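Local coordinates for protein E3 ubiquitin ligase RavN (Legionella pneumophila, PDB 5MIY) that acts as an E3 ubiquitin ligase, a Legionella effector that probably promotes transfer of ubiquitin to proteins of the infected host cell, at residues Y9-M14 / A40-G44; L45-D51 / F108-V112. All blocks are in the same frame, centred on the assembly; numbering follows the deposited sequence.

Contact 1. Residues Y9-M14 / A40-G44; sequences YFDPIM and AISSG. With SO4 (sulfate ion), chain D.
An Asx turn closes strand 8-11, and the carboxylate that makes it, Asp11, also grips Ser42, the first residue after strand 35-41. With chi1 at 175°, CG of Asp11 lies opposite the backbone N, and the carboxylate swings over to the facing segment. Its two oxygens take four donors. Asp11 OD1 accepts Ser42 N at 3.1 Å and, from the opposite face of the carboxylate plane, Ile13 N at 3.2 Å. Asp11 OD2 does likewise: the hydroxyl Ser42 OG donates to it at 2.7 Å, while Met14 N reaches it from the other face. All four donors stand above or below the plane rather than in it.

Next to this polar clasp, Tyr9 lays one ring face on the methyl of Ala40, a CH-pi contact with CB 3.8 Å from the ring centroid. The phenol then runs on so that Tyr9 OH rests against Ser42 CA at 3.4 Å. On the other flank, Pro12 CG meets Ile41 CG2 at 3.6 Å, the two side chains roughly perpendicular, and Ile13 CD1 reaches the carbonyl Ser43 O. Thr18 and Thr24 also touch the Tyr9 side chain.

A buried carboxylate with four donors should have its rotation fixed and would probably stay ionised, tying the turn after one strand to the residue just past another.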
ATOM      1  N   TYR A   9       2.023 -10.654   3.642  1.00 46.60           N
ATOM      2  CA  TYR A   9       2.770  -9.418   3.508  1.00 47.90           C
ATOM      3  C   TYR A   9       3.255  -9.001   4.887  1.00 47.86           C
ATOM      4  O   TYR A   9       2.613  -9.298   5.899  1.00 46.55           O
ATOM      5  CB  TYR A   9       1.916  -8.299   2.885  1.00 45.32           C
ATOM      6  CG  TYR A   9       0.730  -7.856   3.731  1.00 43.23           C
ATOM      7  CD1 TYR A   9      -0.439  -8.620   3.788  1.00 40.43           C
ATOM      8  CD2 TYR A   9       0.774  -6.660   4.460  1.00 42.40           C
ATOM      9  CE1 TYR A   9      -1.528  -8.211   4.550  1.00 39.11           C
ATOM     10  CE2 TYR A   9      -0.308  -6.241   5.216  1.00 40.26           C
ATOM     11  CZ  TYR A   9      -1.453  -7.018   5.265  1.00 40.09           C
ATOM     12  OH  TYR A   9      -2.524  -6.603   6.031  1.00 40.64           O
ATOM     13  N   PHE A  10       4.405  -8.329   4.926  1.00 47.20           N
ATOM     14  CA  PHE A  10       4.902  -7.752   6.173  1.00 47.80           C
ATOM     15  C   PHE A  10       4.139  -6.461   6.434  1.00 48.56           C
ATOM     16  O   PHE A  10       4.428  -5.424   5.833  1.00 52.74           O
ATOM     17  CB  PHE A  10       6.402  -7.492   6.109  1.00 49.69           C
ATOM     18  CG  PHE A  10       6.987  -7.043   7.421  1.00 51.65           C
ATOM     19  CD1 PHE A  10       7.255  -7.966   8.419  1.00 53.33           C
ATOM     20  CD2 PHE A  10       7.241  -5.698   7.666  1.00 51.43           C
ATOM     21  CE1 PHE A  10       7.783  -7.562   9.638  1.00 54.17           C
ATOM     22  CE2 PHE A  10       7.772  -5.290   8.877  1.00 53.77           C
ATOM     23  CZ  PHE A  10       8.043  -6.220   9.865  1.00 54.09           C
ATOM     24  N   ASP A  11       3.175  -6.516   7.342  1.00 40.70           N
ATOM     25  CA  ASP A  11       2.312  -5.370   7.588  1.00 39.86           C
ATOM     26  C   ASP A  11       3.086  -4.295   8.337  1.00 43.66           C
ATOM     27  O   ASP A  11       3.517  -4.540   9.473  1.00 44.68           O
ATOM     28  CB  ASP A  11       1.081  -5.789   8.392  1.00 40.12           C
ATOM     29  CG  ASP A  11       0.200  -4.606   8.778  1.00 42.32           C
ATOM     30  OD1 ASP A  11       0.104  -3.640   7.994  1.00 43.92           O
ATOM     31  OD2 ASP A  11      -0.399  -4.643   9.873  1.00 45.45           O
ATOM     32  N   PRO A  12       3.284  -3.106   7.761  1.00 44.26           N
ATOM     33  CA  PRO A  12       4.012  -2.065   8.505  1.00 43.69           C
ATOM     34  C   PRO A  12       3.263  -1.585   9.728  1.00 43.23           C
ATOM     35  O   PRO A  12       3.898  -1.109  10.681  1.00 45.18           O
ATOM     36  CB  PRO A  12       4.176  -0.940   7.476  1.00 45.77           C
ATOM     37  CG  PRO A  12       3.013  -1.126   6.540  1.00 43.39           C
ATOM     38  CD  PRO A  12       2.784  -2.616   6.463  1.00 41.89           C
ATOM     39  N   ILE A  13       1.932  -1.687   9.728  1.00 39.78           N
ATOM     40  CA  ILE A  13       1.143  -1.196  10.859  1.00 37.83           C
ATOM     41  C   ILE A  13       1.498  -1.969  12.122  1.00 42.93           C
ATOM     42  O   ILE A  13       1.849  -1.381  13.152  1.00 46.81           O
ATOM     43  CB  ILE A  13      -0.362  -1.281  10.541  1.00 36.45           C
ATOM     44  CG1 ILE A  13      -0.681  -0.597   9.199  1.00 37.19           C
ATOM     45  CG2 ILE A  13      -1.182  -0.663  11.657  1.00 36.36           C
ATOM     46  CD1 ILE A  13      -0.524   0.932   9.209  1.00 37.95           C
ATOM     47  N   MET A  14       1.433  -3.302  12.059  1.00 43.84           N
ATOM     48  CA  MET A  14       1.732  -4.134  13.219  1.00 43.89           C
ATOM     49  C   MET A  14       3.135  -4.729  13.192  1.00 45.82           C
ATOM     50  O   MET A  14       3.542  -5.354  14.177  1.00 47.41           O
ATOM     51  CB  MET A  14       0.694  -5.241  13.360  1.00 42.54           C
ATOM     52  CG  MET A  14      -0.734  -4.742  13.363  1.00 47.34           C
ATOM     53  SD  MET A  14      -1.012  -3.553  14.682  1.00 56.23           S
ATOM     54  CE  MET A  14      -0.708  -4.574  16.131  1.00 57.39           C
ATOM     55  N   ALA A  40       1.077  -3.161   0.870  1.00 41.17           N
ATOM     56  CA  ALA A  40      -0.099  -3.728   1.511  1.00 40.74           C
ATOM     57  C   ALA A  40      -0.089  -3.338   2.983  1.00 40.76           C
ATOM     58  O   ALA A  40       0.940  -3.474   3.652  1.00 43.24           O
ATOM     59  CB  ALA A  40      -0.129  -5.248   1.362  1.00 41.49           C
ATOM     60  N   ILE A  41      -1.223  -2.843   3.481  1.00 36.50           N
ATOM     61  CA  ILE A  41      -1.350  -2.450   4.887  1.00 36.60           C
ATOM     62  C   ILE A  41      -2.666  -2.985   5.438  1.00 38.11           C
ATOM     63  O   ILE A  41      -3.628  -3.214   4.694  1.00 38.70           O
ATOM     64  CB  ILE A  41      -1.250  -0.915   5.079  1.00 36.13           C
ATOM     65  CG1 ILE A  41      -2.432  -0.180   4.431  1.00 37.39           C
ATOM     66  CG2 ILE A  41       0.074  -0.394   4.526  1.00 35.50           C
ATOM     67  CD1 ILE A  41      -2.326   1.357   4.524  1.00 36.39           C
ATOM     68  N   SER A  42      -2.695  -3.231   6.752  1.00 36.18           N
ATOM     69  CA  SER A  42      -3.902  -3.789   7.347  1.00 40.87           C
ATOM     70  C   SER A  42      -4.963  -2.723   7.583  1.00 41.19           C
ATOM     71  O   SER A  42      -6.156  -3.039   7.604  1.00 44.80           O
ATOM     72  CB  SER A  42      -3.577  -4.523   8.662  1.00 41.68           C
ATOM     73  OG  SER A  42      -2.891  -3.699   9.602  1.00 42.55           O
ATOM     74  N   SER A  43      -4.555  -1.467   7.751  1.00 41.58           N
ATOM     75  CA  SER A  43      -5.478  -0.365   7.987  1.00 43.09           C
ATOM     76  C   SER A  43      -4.760   0.931   7.642  1.00 42.06           C
ATOM     77  O   SER A  43      -3.543   0.952   7.466  1.00 41.53           O
ATOM     78  CB  SER A  43      -5.949  -0.326   9.444  1.00 44.84           C
ATOM     79  OG  SER A  43      -4.862   0.016  10.287  1.00 46.72           O
ATOM     80  N   GLY A  44      -5.525   2.016   7.559  1.00 44.74           N
ATOM     81  CA  GLY A  44      -4.946   3.350   7.574  1.00 43.82           C
ATOM     82  C   GLY A  44      -5.064   4.164   6.302  1.00 40.13           C
ATOM     83  O   GLY A  44      -4.598   5.306   6.286  1.00 39.66           O
TER
HETATM   84  S   SO4 D 201      -8.838   3.483   7.395  1.00 58.06           S
HETATM   85  O1  SO4 D 201      -7.913   4.574   7.670  1.00 55.68           O
HETATM   86  O2  SO4 D 201      -8.373   2.267   8.054  1.00 56.86           O
HETATM   87  O3  SO4 D 201      -8.860   3.290   5.950  1.00 63.83           O
HETATM   88  O4  SO4 D 201     -10.183   3.819   7.860  1.00 61.44           O

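Contact 2. Residues L45-D51 / F108-V112; sequences LEHLPSD and FSDSV. With NA (sodium ion), chain K; SO4 (sulfate ion), chain D; EDO (1,2-ethanediol), chain I.
Phe108 lays one face of its ring along the backbone of Ser50 and Asp51, with Asp51 N 3.4 Å from Phe108 CE2. Ser50 C stands over the ring centre and Asp51 N is displaced toward the rim, so the peptide between these two residues lies over that face. CG of Phe108 sits opposite its own carbonyl carbon (chi1 -77°), which carries the ring in under the loop, while Phe108 CB rests on Pro49 O at 3.3 Å. Leu45 touches the ring atom Phe108 CE1 with its methyl CD1, 3.8 Å away, the two side chains at about a right angle. The Tyr59 ring also meets Phe108, planes inclined by about 50°.

At the other end, Val112 sends CG2 against the carbonyl His47 O at 3.4 Å and close to His47 CB. The imidazole is turned to a sulfate, probably from the crystallisation liquor: His47 ND1 points almost straight at sulfate O1, which lies at the ring edge. Glu46 N donates to the same ion.

Water joins the two backbones. One molecule receives Ser109 N and donates to Leu45 O and Leu48 O; a second receives Val112 N and donates to His47 O and Ser109 O. His47 O also binds a sodium ion at 2.8 Å. Where the segments run closest, Pro49 CA directs its hydrogen at Ser109 O, 3.6 Å away.

The arrangement is that of an irregular loop between strands 35-41 and 58-61, anchored by an aromatic side chain and bridged by water to the connection that leads from strand 106-107 into helix 111-125, with Asp110 at its N-cap position, though its side chain makes no capping bond.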
ATOM      1  N   LEU A  45      -5.657   3.634   5.234  1.00 38.79           N
ATOM      2  CA  LEU A  45      -5.657   4.371   3.970  1.00 42.05           C
ATOM      3  C   LEU A  45      -6.307   5.750   4.110  1.00 42.72           C
ATOM      4  O   LEU A  45      -5.863   6.721   3.480  1.00 42.74           O
ATOM      5  CB  LEU A  45      -6.355   3.558   2.881  1.00 44.37           C
ATOM      6  CG  LEU A  45      -6.185   4.091   1.450  1.00 45.32           C
ATOM      7  CD1 LEU A  45      -4.709   4.153   1.078  1.00 46.68           C
ATOM      8  CD2 LEU A  45      -6.954   3.249   0.443  1.00 48.78           C
ATOM      9  N   GLU A  46      -7.352   5.857   4.933  1.00 40.98           N
ATOM     10  CA  GLU A  46      -8.094   7.102   5.092  1.00 45.10           C
ATOM     11  C   GLU A  46      -7.551   7.994   6.198  1.00 43.48           C
ATOM     12  O   GLU A  46      -8.010   9.136   6.322  1.00 44.29           O
ATOM     13  CB  GLU A  46      -9.575   6.815   5.382  1.00 50.08           C
ATOM     14  CG  GLU A  46     -10.302   6.006   4.299  1.00 58.66           C
ATOM     15  CD  GLU A  46     -10.358   6.717   2.958  1.00 67.93           C
ATOM     16  OE1 GLU A  46     -10.406   7.966   2.942  1.00 70.30           O
ATOM     17  OE2 GLU A  46     -10.363   6.026   1.914  1.00 72.23           O
ATOM     18  N   HIS A  47      -6.594   7.518   6.997  1.00 41.40           N
ATOM     19  CA  HIS A  47      -6.099   8.298   8.125  1.00 38.53           C
ATOM     20  C   HIS A  47      -4.607   8.588   8.087  1.00 36.86           C
ATOM     21  O   HIS A  47      -4.183   9.605   8.647  1.00 38.47           O
ATOM     22  CB  HIS A  47      -6.438   7.583   9.447  1.00 36.04           C
ATOM     23  CG  HIS A  47      -7.908   7.471   9.704  1.00 42.38           C
ATOM     24  ND1 HIS A  47      -8.692   6.487   9.140  1.00 42.14           N
ATOM     25  CD2 HIS A  47      -8.740   8.230  10.457  1.00 45.35           C
ATOM     26  CE1 HIS A  47      -9.942   6.639   9.542  1.00 43.77           C
ATOM     27  NE2 HIS A  47      -9.999   7.693  10.336  1.00 46.89           N
ATOM     28  N   LEU A  48      -3.798   7.728   7.474  1.00 35.19           N
ATOM     29  CA  LEU A  48      -2.364   7.980   7.436  1.00 34.62           C
ATOM     30  C   LEU A  48      -2.056   9.182   6.538  1.00 32.50           C
ATOM     31  O   LEU A  48      -2.776   9.448   5.568  1.00 36.72           O
ATOM     32  CB  LEU A  48      -1.618   6.752   6.924  1.00 32.34           C
ATOM     33  CG  LEU A  48      -1.570   5.517   7.823  1.00 33.62           C
ATOM     34  CD1 LEU A  48      -1.009   4.347   7.015  1.00 37.48           C
ATOM     35  CD2 LEU A  48      -0.737   5.772   9.081  1.00 36.86           C
ATOM     36  N   PRO A  49      -0.976   9.914   6.822  1.00 32.81           N
ATOM     37  CA  PRO A  49      -0.599  11.047   5.964  1.00 33.70           C
ATOM     38  C   PRO A  49       0.275  10.671   4.781  1.00 36.08           C
ATOM     39  O   PRO A  49       0.479  11.514   3.893  1.00 37.86           O
ATOM     40  CB  PRO A  49       0.184  11.943   6.927  1.00 32.99           C
ATOM     41  CG  PRO A  49       0.854  10.976   7.830  1.00 32.97           C
ATOM     42  CD  PRO A  49      -0.143   9.853   8.037  1.00 33.89           C
ATOM     43  N   SER A  50       0.796   9.449   4.760  1.00 35.81           N
ATOM     44  CA  SER A  50       1.706   8.978   3.724  1.00 37.46           C
ATOM     45  C   SER A  50       1.849   7.473   3.876  1.00 39.42           C
ATOM     46  O   SER A  50       1.458   6.891   4.892  1.00 40.93           O
ATOM     47  CB  SER A  50       3.072   9.651   3.828  1.00 42.57           C
ATOM     48  OG  SER A  50       3.710   9.269   5.033  1.00 45.41           O
ATOM     49  N   ASP A  51       2.420   6.854   2.853  1.00 42.22           N
ATOM     50  CA  ASP A  51       2.691   5.425   2.891  1.00 41.71           C
ATOM     51  C   ASP A  51       3.720   5.128   3.978  1.00 42.53           C
ATOM     52  O   ASP A  51       4.743   5.816   4.053  1.00 43.41           O
ATOM     53  CB  ASP A  51       3.203   4.957   1.534  1.00 41.49           C
ATOM     54  CG  ASP A  51       3.739   3.546   1.575  1.00 43.66           C
ATOM     55  OD1 ASP A  51       2.962   2.629   1.916  1.00 44.68           O
ATOM     56  OD2 ASP A  51       4.936   3.356   1.275  1.00 48.52           O
ATOM     57  N   PHE A 108      -2.800  10.640  -0.089  1.00 41.53           N
ATOM     58  CA  PHE A 108      -3.109  10.445   1.322  1.00 40.43           C
ATOM     59  C   PHE A 108      -3.658  11.743   1.895  1.00 43.01           C
ATOM     60  O   PHE A 108      -3.266  12.839   1.481  1.00 44.39           O
ATOM     61  CB  PHE A 108      -1.863  10.000   2.094  1.00 40.11           C
ATOM     62  CG  PHE A 108      -1.510   8.549   1.886  1.00 40.72           C
ATOM     63  CD1 PHE A 108      -2.113   7.552   2.642  1.00 39.90           C
ATOM     64  CD2 PHE A 108      -0.574   8.180   0.928  1.00 41.49           C
ATOM     65  CE1 PHE A 108      -1.785   6.206   2.442  1.00 40.54           C
ATOM     66  CE2 PHE A 108      -0.242   6.844   0.725  1.00 44.07           C
ATOM     67  CZ  PHE A 108      -0.848   5.856   1.488  1.00 41.79           C
ATOM     68  N   SER A 109      -4.576  11.609   2.852  1.00 42.72           N
ATOM     69  CA  SER A 109      -5.272  12.747   3.439  1.00 42.52           C
ATOM     70  C   SER A 109      -4.414  13.428   4.497  1.00 41.61           C
ATOM     71  O   SER A 109      -3.609  12.787   5.179  1.00 40.89           O
ATOM     72  CB  SER A 109      -6.590  12.285   4.068  1.00 46.68           C
ATOM     73  OG  SER A 109      -7.225  13.315   4.799  1.00 47.95           O
ATOM     74  N   ASP A 110      -4.611  14.741   4.645  1.00 38.54           N
ATOM     75  CA  ASP A 110      -4.011  15.521   5.730  1.00 41.37           C
ATOM     76  C   ASP A 110      -5.001  15.826   6.846  1.00 35.68           C
ATOM     77  O   ASP A 110      -4.712  16.667   7.717  1.00 36.71           O
ATOM     78  CB  ASP A 110      -3.440  16.832   5.187  1.00 51.79           C
ATOM     79  CG  ASP A 110      -2.192  16.625   4.356  1.00 61.94           C
ATOM     80  OD1 ASP A 110      -1.304  15.857   4.787  1.00 62.64           O
ATOM     81  OD2 ASP A 110      -2.105  17.226   3.263  1.00 68.47           O
ATOM     82  N   SER A 111      -6.153  15.159   6.849  1.00 34.42           N
ATOM     83  CA  SER A 111      -7.240  15.541   7.747  1.00 34.15           C
ATOM     84  C   SER A 111      -6.908  15.285   9.218  1.00 33.06           C
ATOM     85  O   SER A 111      -7.354  16.048  10.084  1.00 35.10           O
ATOM     86  CB  SER A 111      -8.523  14.805   7.364  1.00 39.43           C
ATOM     87  OG  SER A 111      -8.352  13.402   7.472  1.00 41.30           O
ATOM     88  N   VAL A 112      -6.173  14.214   9.542  1.00 30.30           N
ATOM     89  CA  VAL A 112      -5.982  13.924  10.971  1.00 32.37           C
ATOM     90  C   VAL A 112      -5.107  14.994  11.627  1.00 29.88           C
ATOM     91  O   VAL A 112      -5.399  15.441  12.742  1.00 29.27           O
ATOM     92  CB  VAL A 112      -5.424  12.502  11.195  1.00 29.95           C
ATOM     93  CG1 VAL A 112      -5.306  12.206  12.693  1.00 29.05           C
ATOM     94  CG2 VAL A 112      -6.329  11.426  10.514  1.00 33.51           C
TER
HETATM   95 NA    NA K 208      -2.486  10.407  10.655  1.00 45.43          NA
HETATM   96  S   SO4 D 201      -8.838   3.483   7.395  1.00 58.06           S
HETATM   97  O1  SO4 D 201      -7.913   4.574   7.670  1.00 55.68           O
HETATM   98  O2  SO4 D 201      -8.373   2.267   8.054  1.00 56.86           O
HETATM   99  O3  SO4 D 201      -8.860   3.290   5.950  1.00 63.83           O
HETATM  100  O4  SO4 D 201     -10.183   3.819   7.860  1.00 61.44           O
HETATM  101  C1  EDO I 206      -8.285   9.138   0.523  0.81 59.81           C
HETATM  102  O1  EDO I 206      -8.022  10.274   1.348  0.81 60.54           O
HETATM  103  C2  EDO I 206      -7.531   7.963   1.117  0.81 54.80           C
HETATM  104  O2  EDO I 206      -6.128   8.238   1.074  0.81 52.60           O
HETATM  105  O   HOH W   1      -5.109   9.254   4.230  1.00 42.92           O
HETATM  106  O   HOH W   2      -4.549  12.278   7.721  1.00 37.28           O
HETATM  107  O   HOH W   3      -0.696  13.866   2.861  1.00 58.83           O

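How the contacts relate
The two contacts follow one another along the chain: residues 40-44 of contact 1 run directly into 45-51 of contact 2. Both are partly buried, and contact 2 lies farther from the centre of the chain. Contact 1 joins the ends of two strands from different sheets by direct bonds to a carboxylate; contact 2 holds a loop against the approach to the C-terminal helix by ring packing and bridging water. They meet at Leu48, whose CD1 lies 4.1 Å from Ile13 CD1 and packs on Ile41 as well. One sulfate also touches both, accepting from Gly44 N of contact 1 and from Glu46 N and His47 ND1 of contact 2.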